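Local atomic coordinates of HMG-CoA Lyase (Bacillus subtilis subsp. subtilis, PDB entry 1YDO), a protein that belongs to the HMGL-like family of lyase-type proteins, whose members fold as a TIM barrel of parallel strands ringed by helices. Residues I45-F50 with D64-I69; Q36-G41 with D70-V75; S49-K54 with A78-N83. All coordinates share one frame; numbering follows the deposited sequence.

Interaction 1 of 3, residues I45-F50 with D64-I69; sequences IEITSF and DVAKGI
Ile47 and Ile69 cross at about a right angle, the CG2 branch of Ile47 meeting the terminal CD1 of Ile69 at 4.1 Å. The longer branch of Ile47 works on another residue: with chi1 at 60°, CG1 sits between the backbone N and the carbonyl carbon, and beyond it CD1 rests 3.6 Å from Ala66 CA. Ala66 CB is touched by two side chains of the strand segment, Ile47 CD1 at 3.8 Å and Phe50 CZ at 4.0 Å. That methyl is near the plane of the Phe50 ring, at its edge and not over a face. The packing belongs to a beta-alpha-beta unit of the TIM barrel, strand 44-49, helix 62-68 and strand 76-80, and lays the helix against the outer side of the strand. Thr48, next in sequence to Ile47, also directs its CB to the helix. It slides past Val65 in the opposite direction, with Val65 CG1 3.9 Å from Thr48 CB and equally near Thr48 CG2. Ile34 of helix 27-38 packs on Ile47, Val65 and Ile69 together, while Ile95 covers Phe50 and Ala66.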
loop_
_atom_site.group_PDB
_atom_site.type_symbol
_atom_site.label_atom_id
_atom_site.label_comp_id
_atom_site.label_asym_id
_atom_site.label_seq_id
_atom_site.Cartn_x
_atom_site.Cartn_y
_atom_site.Cartn_z
ATOM N N ILE A 45 22.652 -0.115 6.338
ATOM C CA ILE A 45 22.532 -0.793 5.057
ATOM C C ILE A 45 23.124 -2.194 5.061
ATOM O O ILE A 45 24.320 -2.341 5.279
ATOM C CB ILE A 45 23.287 -0.035 3.979
ATOM C CG1 ILE A 45 22.843 1.417 3.924
ATOM C CG2 ILE A 45 23.084 -0.719 2.654
ATOM C CD1 ILE A 45 23.537 2.192 2.825
ATOM N N GLU A 46 22.315 -3.223 4.817
ATOM C CA GLU A 46 22.881 -4.563 4.749
ATOM C C GLU A 46 23.520 -4.710 3.374
ATOM O O GLU A 46 22.850 -5.092 2.422
ATOM C CB GLU A 46 21.814 -5.620 4.889
ATOM C CG GLU A 46 21.233 -5.702 6.249
ATOM C CD GLU A 46 20.501 -7.016 6.474
ATOM O OE1 GLU A 46 19.839 -7.164 7.530
ATOM O OE2 GLU A 46 20.587 -7.906 5.597
ATOM N N ILE A 47 24.808 -4.414 3.266
ATOM C CA ILE A 47 25.489 -4.495 1.985
ATOM C C ILE A 47 25.437 -5.855 1.304
ATOM O O ILE A 47 25.392 -5.926 0.079
ATOM C CB ILE A 47 26.952 -4.094 2.125
ATOM C CG1 ILE A 47 27.645 -5.029 3.116
ATOM C CG2 ILE A 47 27.055 -2.657 2.600
ATOM C CD1 ILE A 47 29.134 -4.802 3.215
ATOM N N THR A 48 25.437 -6.934 2.078
ATOM C CA THR A 48 25.410 -8.268 1.478
ATOM C C THR A 48 25.193 -9.379 2.493
ATOM O O THR A 48 25.006 -9.123 3.686
ATOM C CB THR A 48 26.723 -8.575 0.775
ATOM O OG1 THR A 48 26.670 -9.886 0.198
ATOM C CG2 THR A 48 27.866 -8.526 1.782
ATOM N N SER A 49 25.233 -10.618 2.002
ATOM C CA SER A 49 25.057 -11.806 2.836
ATOM C C SER A 49 26.257 -12.725 2.702
ATOM O O SER A 49 26.764 -12.940 1.599
ATOM C CB SER A 49 23.795 -12.575 2.431
ATOM O OG SER A 49 23.814 -13.899 2.934
ATOM N N PHE A 50 26.712 -13.268 3.825
ATOM C CA PHE A 50 27.851 -14.170 3.811
ATOM C C PHE A 50 27.447 -15.625 3.900
ATOM O O PHE A 50 28.148 -16.443 4.494
ATOM C CB PHE A 50 28.834 -13.822 4.931
ATOM C CG PHE A 50 29.618 -12.586 4.661
ATOM C CD1 PHE A 50 29.187 -11.358 5.127
ATOM C CD2 PHE A 50 30.754 -12.637 3.876
ATOM C CE1 PHE A 50 29.889 -10.190 4.811
ATOM C CE2 PHE A 50 31.456 -11.476 3.555
ATOM C CZ PHE A 50 31.024 -10.256 4.018
ATOM N N ASP A 64 33.845 -9.325 -1.861
ATOM C CA ASP A 64 34.337 -8.314 -2.786
ATOM C C ASP A 64 33.600 -6.980 -2.610
ATOM O O ASP A 64 34.217 -5.904 -2.557
ATOM C CB ASP A 64 34.185 -8.794 -4.237
ATOM C CG ASP A 64 35.132 -9.938 -4.587
ATOM O OD1 ASP A 64 36.367 -9.752 -4.510
ATOM O OD2 ASP A 64 34.640 -11.031 -4.939
ATOM N N VAL A 65 32.275 -7.048 -2.514
ATOM C CA VAL A 65 31.483 -5.839 -2.350
ATOM C C VAL A 65 31.718 -5.227 -0.986
ATOM O O VAL A 65 31.741 -4.011 -0.843
ATOM C CB VAL A 65 29.953 -6.112 -2.536
ATOM C CG1 VAL A 65 29.468 -7.127 -1.522
ATOM C CG2 VAL A 65 29.165 -4.811 -2.387
ATOM N N ALA A 66 31.908 -6.075 0.013
ATOM C CA ALA A 66 32.115 -5.598 1.373
ATOM C C ALA A 66 33.357 -4.718 1.495
ATOM O O ALA A 66 33.473 -3.934 2.440
ATOM C CB ALA A 66 32.211 -6.789 2.337
ATOM N N LYS A 67 34.280 -4.851 0.541
ATOM C CA LYS A 67 35.523 -4.076 0.543
ATOM C C LYS A 67 35.523 -3.021 -0.545
ATOM O O LYS A 67 36.427 -2.191 -0.603
ATOM C CB LYS A 67 36.730 -4.999 0.345
ATOM C CG LYS A 67 36.985 -5.951 1.498
ATOM C CD LYS A 67 38.113 -6.915 1.184
ATOM C CE LYS A 67 38.396 -7.839 2.363
ATOM N NZ LYS A 67 39.432 -8.868 2.031
ATOM N N GLY A 68 34.509 -3.051 -1.403
ATOM C CA GLY A 68 34.432 -2.080 -2.480
ATOM C C GLY A 68 33.666 -0.806 -2.164
ATOM O O GLY A 68 34.023 0.271 -2.650
ATOM N N ILE A 69 32.615 -0.922 -1.353
ATOM C CA ILE A 69 31.789 0.227 -0.993
ATOM C C ILE A 69 32.598 1.402 -0.446
ATOM O O ILE A 69 33.716 1.232 0.039
ATOM C CB ILE A 69 30.741 -0.144 0.068
ATOM C CG1 ILE A 69 31.439 -0.496 1.386
ATOM C CG2 ILE A 69 29.896 -1.310 -0.417
ATOM C CD1 ILE A 69 30.510 -0.522 2.586
#

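Interaction 2 of 3, residues Q36-G41 with D70-V75; sequences QLSRTG and DREKGV
One nitrogen of Arg39 serves two acidic side chains: NH1 is salt-bridged both to Asp70 OD1 and to Glu72 OE1. The Asp70 oxygen is at the edge of the guanidinium, near its plane, and the N-H points fairly straight at it, at 155°. The modelled separation of Arg39 NH1 and Asp70 OD1, 2.5 Å, is very short and doubtful in its exact value. Glu72 OE1 makes a weak, bent bond of 3.1 Å to Arg39 NH1, with its carboxylate turned 86° from the guanidinium plane. The other oxygen of Glu72, OE2, pairs with Lys73 NZ, again at a modelled length too short to be trusted, which makes a four-residue salt-bridge network along the surface. Glu72 bends at chi2, -85°, where CD turns off from the CG that packs on Ser38; Ser38 CB and Glu72 CG are 3.4 Å apart. Beneath the charges, Ser38 OG is hydrogen-bonded to Tyr77 OH and to Ile34 O, and Glu72 N also bonds to Tyr77 OH, tying the two segments through a third residue. A type II turn from Glu72 to Val75 brings Val75 CG2 to 4.0 Å from Ser38 O. The contact thus joins two successive helix-to-strand connections of a TIM barrel, those leading into strands 44-49 and 76-80, at the end of the barrel where the strands begin.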
loop_
_atom_site.group_PDB
_atom_site.type_symbol
_atom_site.label_atom_id
_atom_site.label_comp_id
_atom_site.label_asym_id
_atom_site.label_seq_id
_atom_site.Cartn_x
_atom_site.Cartn_y
_atom_site.Cartn_z
ATOM N N GLN A 36 25.630 5.149 -3.759
ATOM C CA GLN A 36 24.552 6.117 -3.807
ATOM C C GLN A 36 23.791 6.028 -2.482
ATOM O O GLN A 36 23.607 7.019 -1.772
ATOM C CB GLN A 36 23.618 5.788 -4.966
ATOM C CG GLN A 36 24.328 5.653 -6.301
ATOM C CD GLN A 36 23.378 5.289 -7.430
ATOM O OE1 GLN A 36 22.247 5.784 -7.490
ATOM N NE2 GLN A 36 23.840 4.441 -8.344
ATOM N N LEU A 37 23.361 4.822 -2.146
ATOM C CA LEU A 37 22.632 4.608 -0.915
ATOM C C LEU A 37 23.339 5.203 0.298
ATOM O O LEU A 37 22.729 5.943 1.061
ATOM C CB LEU A 37 22.400 3.118 -0.716
ATOM C CG LEU A 37 21.074 2.558 -1.216
ATOM C CD1 LEU A 37 20.612 3.229 -2.493
ATOM C CD2 LEU A 37 21.258 1.084 -1.409
ATOM N N SER A 38 24.625 4.886 0.468
ATOM C CA SER A 38 25.419 5.396 1.591
ATOM C C SER A 38 25.236 6.894 1.773
ATOM O O SER A 38 25.061 7.371 2.889
ATOM C CB SER A 38 26.905 5.113 1.374
ATOM O OG SER A 38 27.164 3.723 1.272
ATOM N N ARG A 39 25.289 7.645 0.683
ATOM C CA ARG A 39 25.117 9.081 0.800
ATOM C C ARG A 39 23.703 9.484 0.422
ATOM O O ARG A 39 23.483 10.390 -0.377
ATOM C CB ARG A 39 26.145 9.820 -0.069
ATOM C CG ARG A 39 26.084 9.542 -1.552
ATOM C CD ARG A 39 27.230 10.274 -2.261
ATOM N NE ARG A 39 28.543 9.716 -1.915
ATOM C CZ ARG A 39 29.092 8.648 -2.494
ATOM N NH1 ARG A 39 30.285 8.225 -2.096
ATOM N NH2 ARG A 39 28.464 8.016 -3.483
ATOM N N THR A 40 22.741 8.801 1.022
ATOM C CA THR A 40 21.346 9.072 0.755
ATOM C C THR A 40 20.681 9.629 2.015
ATOM O O THR A 40 19.688 10.360 1.957
ATOM C CB THR A 40 20.647 7.784 0.314
ATOM O OG1 THR A 40 19.506 8.116 -0.478
ATOM C CG2 THR A 40 20.204 6.975 1.520
ATOM N N GLY A 41 21.257 9.299 3.160
ATOM C CA GLY A 41 20.710 9.776 4.410
ATOM C C GLY A 41 20.461 8.582 5.298
ATOM O O GLY A 41 20.398 8.693 6.519
ATOM N N ASP A 70 32.017 2.593 -0.528
ATOM C CA ASP A 70 32.672 3.795 -0.033
ATOM C C ASP A 70 32.728 3.824 1.485
ATOM O O ASP A 70 33.711 4.275 2.067
ATOM C CB ASP A 70 31.947 5.041 -0.535
ATOM C CG ASP A 70 32.304 5.375 -1.948
ATOM O OD1 ASP A 70 31.544 6.146 -2.572
ATOM O OD2 ASP A 70 33.353 4.873 -2.426
ATOM N N ARG A 71 31.668 3.353 2.131
ATOM C CA ARG A 71 31.625 3.331 3.588
ATOM C C ARG A 71 31.675 4.749 4.171
ATOM O O ARG A 71 32.744 5.293 4.436
ATOM C CB ARG A 71 32.786 2.481 4.114
ATOM C CG ARG A 71 32.578 2.024 5.527
ATOM C CD ARG A 71 33.209 0.678 5.791
ATOM N NE ARG A 71 32.697 -0.389 4.937
ATOM C CZ ARG A 71 32.722 -1.677 5.274
ATOM N NH1 ARG A 71 32.244 -2.603 4.459
ATOM N NH2 ARG A 71 33.206 -2.039 6.452
ATOM N N GLU A 72 30.496 5.332 4.361
ATOM C CA GLU A 72 30.356 6.679 4.894
ATOM C C GLU A 72 30.241 6.663 6.406
ATOM O O GLU A 72 29.900 5.636 7.007
ATOM C CB GLU A 72 29.103 7.333 4.320
ATOM C CG GLU A 72 29.038 7.296 2.799
ATOM C CD GLU A 72 29.792 8.439 2.146
ATOM O OE1 GLU A 72 30.212 8.290 0.966
ATOM O OE2 GLU A 72 29.944 9.493 2.810
ATOM N N LYS A 73 30.503 7.815 7.015
ATOM C CA LYS A 73 30.431 7.956 8.464
ATOM C C LYS A 73 28.991 8.104 8.949
ATOM O O LYS A 73 28.153 8.726 8.298
ATOM C CB LYS A 73 31.277 9.154 8.911
ATOM C CG LYS A 73 31.545 10.177 7.821
ATOM C CD LYS A 73 30.253 10.780 7.289
ATOM C CE LYS A 73 30.449 11.367 5.903
ATOM N NZ LYS A 73 30.881 10.312 4.947
ATOM N N GLY A 74 28.723 7.519 10.104
ATOM C CA GLY A 74 27.393 7.574 10.668
ATOM C C GLY A 74 26.513 6.511 10.037
ATOM O O GLY A 74 25.327 6.404 10.359
ATOM N N VAL A 75 27.098 5.720 9.139
ATOM C CA VAL A 75 26.369 4.670 8.459
ATOM C C VAL A 75 26.763 3.335 9.023
ATOM O O VAL A 75 27.938 3.057 9.188
ATOM C CB VAL A 75 26.671 4.664 6.963
ATOM C CG1 VAL A 75 25.804 3.619 6.274
ATOM C CG2 VAL A 75 26.408 6.035 6.368
#

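Interaction 3 of 3, residues S49-K54 with A78-N83; sequences SFVHPK and AALVPN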
loop_
_atom_site.group_PDB
_atom_site.type_symbol
_atom_site.label_atom_id
_atom_site.label_comp_id
_atom_site.label_asym_id
_atom_site.label_seq_id
_atom_site.Cartn_x
_atom_site.Cartn_y
_atom_site.Cartn_z
ATOM N N SER A 49 25.233 -10.618 2.002
ATOM C CA SER A 49 25.057 -11.806 2.836
ATOM C C SER A 49 26.257 -12.725 2.702
ATOM O O SER A 49 26.764 -12.940 1.599
ATOM C CB SER A 49 23.795 -12.575 2.431
ATOM O OG SER A 49 23.814 -13.899 2.934
ATOM N N PHE A 50 26.712 -13.268 3.825
ATOM C CA PHE A 50 27.851 -14.170 3.811
ATOM C C PHE A 50 27.447 -15.625 3.900
ATOM O O PHE A 50 28.148 -16.443 4.494
ATOM C CB PHE A 50 28.834 -13.822 4.931
ATOM C CG PHE A 50 29.618 -12.586 4.661
ATOM C CD1 PHE A 50 29.187 -11.358 5.127
ATOM C CD2 PHE A 50 30.754 -12.637 3.876
ATOM C CE1 PHE A 50 29.889 -10.190 4.811
ATOM C CE2 PHE A 50 31.456 -11.476 3.555
ATOM C CZ PHE A 50 31.024 -10.256 4.018
ATOM N N VAL A 51 26.295 -15.941 3.328
ATOM C CA VAL A 51 25.852 -17.321 3.296
ATOM C C VAL A 51 26.686 -17.944 2.169
ATOM O O VAL A 51 27.076 -17.233 1.246
ATOM C CB VAL A 51 24.368 -17.404 2.929
ATOM C CG1 VAL A 51 23.935 -18.860 2.795
ATOM C CG2 VAL A 51 23.555 -16.687 3.969
ATOM N N HIS A 52 26.976 -19.243 2.239
ATOM C CA HIS A 52 27.762 -19.887 1.187
ATOM C C HIS A 52 27.222 -19.568 -0.217
ATOM O O HIS A 52 26.052 -19.843 -0.517
ATOM C CB HIS A 52 27.782 -21.407 1.373
ATOM C CG HIS A 52 28.830 -22.096 0.546
ATOM N ND1 HIS A 52 28.888 -21.976 -0.828
ATOM C CD2 HIS A 52 29.892 -22.851 0.905
ATOM C CE1 HIS A 52 29.948 -22.626 -1.278
ATOM N NE2 HIS A 52 30.576 -23.166 -0.249
ATOM N N PRO A 53 28.073 -19.006 -1.098
ATOM C CA PRO A 53 27.694 -18.640 -2.467
ATOM C C PRO A 53 26.869 -19.674 -3.238
ATOM O O PRO A 53 26.173 -19.334 -4.197
ATOM C CB PRO A 53 29.042 -18.362 -3.130
ATOM C CG PRO A 53 29.866 -17.836 -2.002
ATOM C CD PRO A 53 29.518 -18.801 -0.889
ATOM N N LYS A 54 26.960 -20.934 -2.822
ATOM C CA LYS A 54 26.227 -22.018 -3.470
ATOM C C LYS A 54 24.716 -21.815 -3.388
ATOM O O LYS A 54 23.980 -22.138 -4.321
ATOM C CB LYS A 54 26.590 -23.371 -2.831
ATOM C CG LYS A 54 27.619 -24.201 -3.598
ATOM C CD LYS A 54 27.938 -25.536 -2.892
ATOM C CE LYS A 54 28.965 -26.377 -3.684
ATOM N NZ LYS A 54 29.379 -27.636 -2.980
ATOM N N ALA A 78 25.854 -3.504 7.589
ATOM C CA ALA A 78 25.628 -4.832 8.133
ATOM C C ALA A 78 25.575 -5.893 7.043
ATOM O O ALA A 78 25.405 -5.586 5.863
ATOM C CB ALA A 78 24.324 -4.850 8.952
ATOM N N ALA A 79 25.716 -7.146 7.451
ATOM C CA ALA A 79 25.660 -8.255 6.518
ATOM C C ALA A 79 25.021 -9.448 7.204
ATOM O O ALA A 79 25.069 -9.587 8.424
ATOM C CB ALA A 79 27.036 -8.603 6.063
ATOM N N LEU A 80 24.408 -10.307 6.415
ATOM C CA LEU A 80 23.787 -11.469 6.982
ATOM C C LEU A 80 24.888 -12.471 7.313
ATOM O O LEU A 80 25.760 -12.719 6.490
ATOM C CB LEU A 80 22.831 -12.082 5.977
ATOM C CG LEU A 80 21.731 -12.926 6.626
ATOM C CD1 LEU A 80 20.790 -12.018 7.391
ATOM C CD2 LEU A 80 20.990 -13.673 5.556
ATOM N N VAL A 81 24.861 -13.042 8.515
ATOM C CA VAL A 81 25.870 -14.027 8.894
ATOM C C VAL A 81 25.212 -15.326 9.308
ATOM O O VAL A 81 24.555 -15.398 10.331
ATOM C CB VAL A 81 26.746 -13.511 10.039
ATOM C CG1 VAL A 81 27.790 -14.580 10.442
ATOM C CG2 VAL A 81 27.445 -12.241 9.610
ATOM N N PRO A 82 25.423 -16.385 8.523
ATOM C CA PRO A 82 24.844 -17.701 8.785
ATOM C C PRO A 82 25.435 -18.468 9.949
ATOM O O PRO A 82 24.721 -19.196 10.639
ATOM C CB PRO A 82 25.051 -18.422 7.464
ATOM C CG PRO A 82 26.426 -17.919 7.069
ATOM C CD PRO A 82 26.336 -16.437 7.363
ATOM N N ASN A 83 26.738 -18.309 10.165
ATOM C CA ASN A 83 27.432 -19.011 11.252
ATOM C C ASN A 83 28.872 -18.522 11.434
ATOM O O ASN A 83 29.331 -17.644 10.709
ATOM C CB ASN A 83 27.400 -20.519 10.981
ATOM C CG ASN A 83 27.686 -20.850 9.523
ATOM O OD1 ASN A 83 27.005 -21.685 8.916
ATOM N ND2 ASN A 83 28.711 -20.209 8.957
#
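Ser49 and Leu80 both carry their first side-chain branch anti to the backbone N, Ser49 OG at chi1 163° and Leu80 CG at -156°. They lie on one face of the sheet as a parallel bridge pair, and Ser49 OG packs 3.7 Å from Leu80 CB. Ser49 OG also accepts from Val51 N at 3.2 Å, an ST turn as the chain leaves strand 44-49. Just beyond the bridge, Phe50 N donates to Leu80 O over 2.9 Å, nearly straight at 168°. Leu80 O also lies in the plane of the Phe50 ring, at its edge. Farther round that edge, Phe50 CE1 meets the methyl of Ala79, with CE1 and Ala79 CB 3.5 Å apart. The Val51 and Pro82 side chains then pack against each other at a slant, Val51 CG2 lying 4.2 Å from Pro82 CB, while Ile56 covers Ser49 and Val51. In a continued parallel ladder Phe50 O would next accept a hydrogen bond from the backbone N of Pro82, but proline has no N-H, and Pro82 CD lies 3.4 Å from Phe50 O instead. Hydrogen bonding between these strands therefore gives way to apolar packing here, where segment 49-54 runs into a loop and segment 78-83 reaches Asn83, at the N-cap position of helix 84-93.

Interactions 1 and 3 are buried and share Ser49 and Phe50: the first packs strand 44-49 on helix 62-68, the second pairs the end of that strand with its neighbour 76-80, so together they join the three elements of one beta-alpha-beta unit. Interaction 1 is wholly apolar across its segments, whereas interaction 3 adds a backbone hydrogen bond to its packing. Interaction 2 lies mainly at the surface and relies on charged side chains; it links the connections before the two strands, about 21 Å from interaction 3, centre to centre. Interaction 1 sits between them, nested within the chain loop that interaction 2 closes, and touches both.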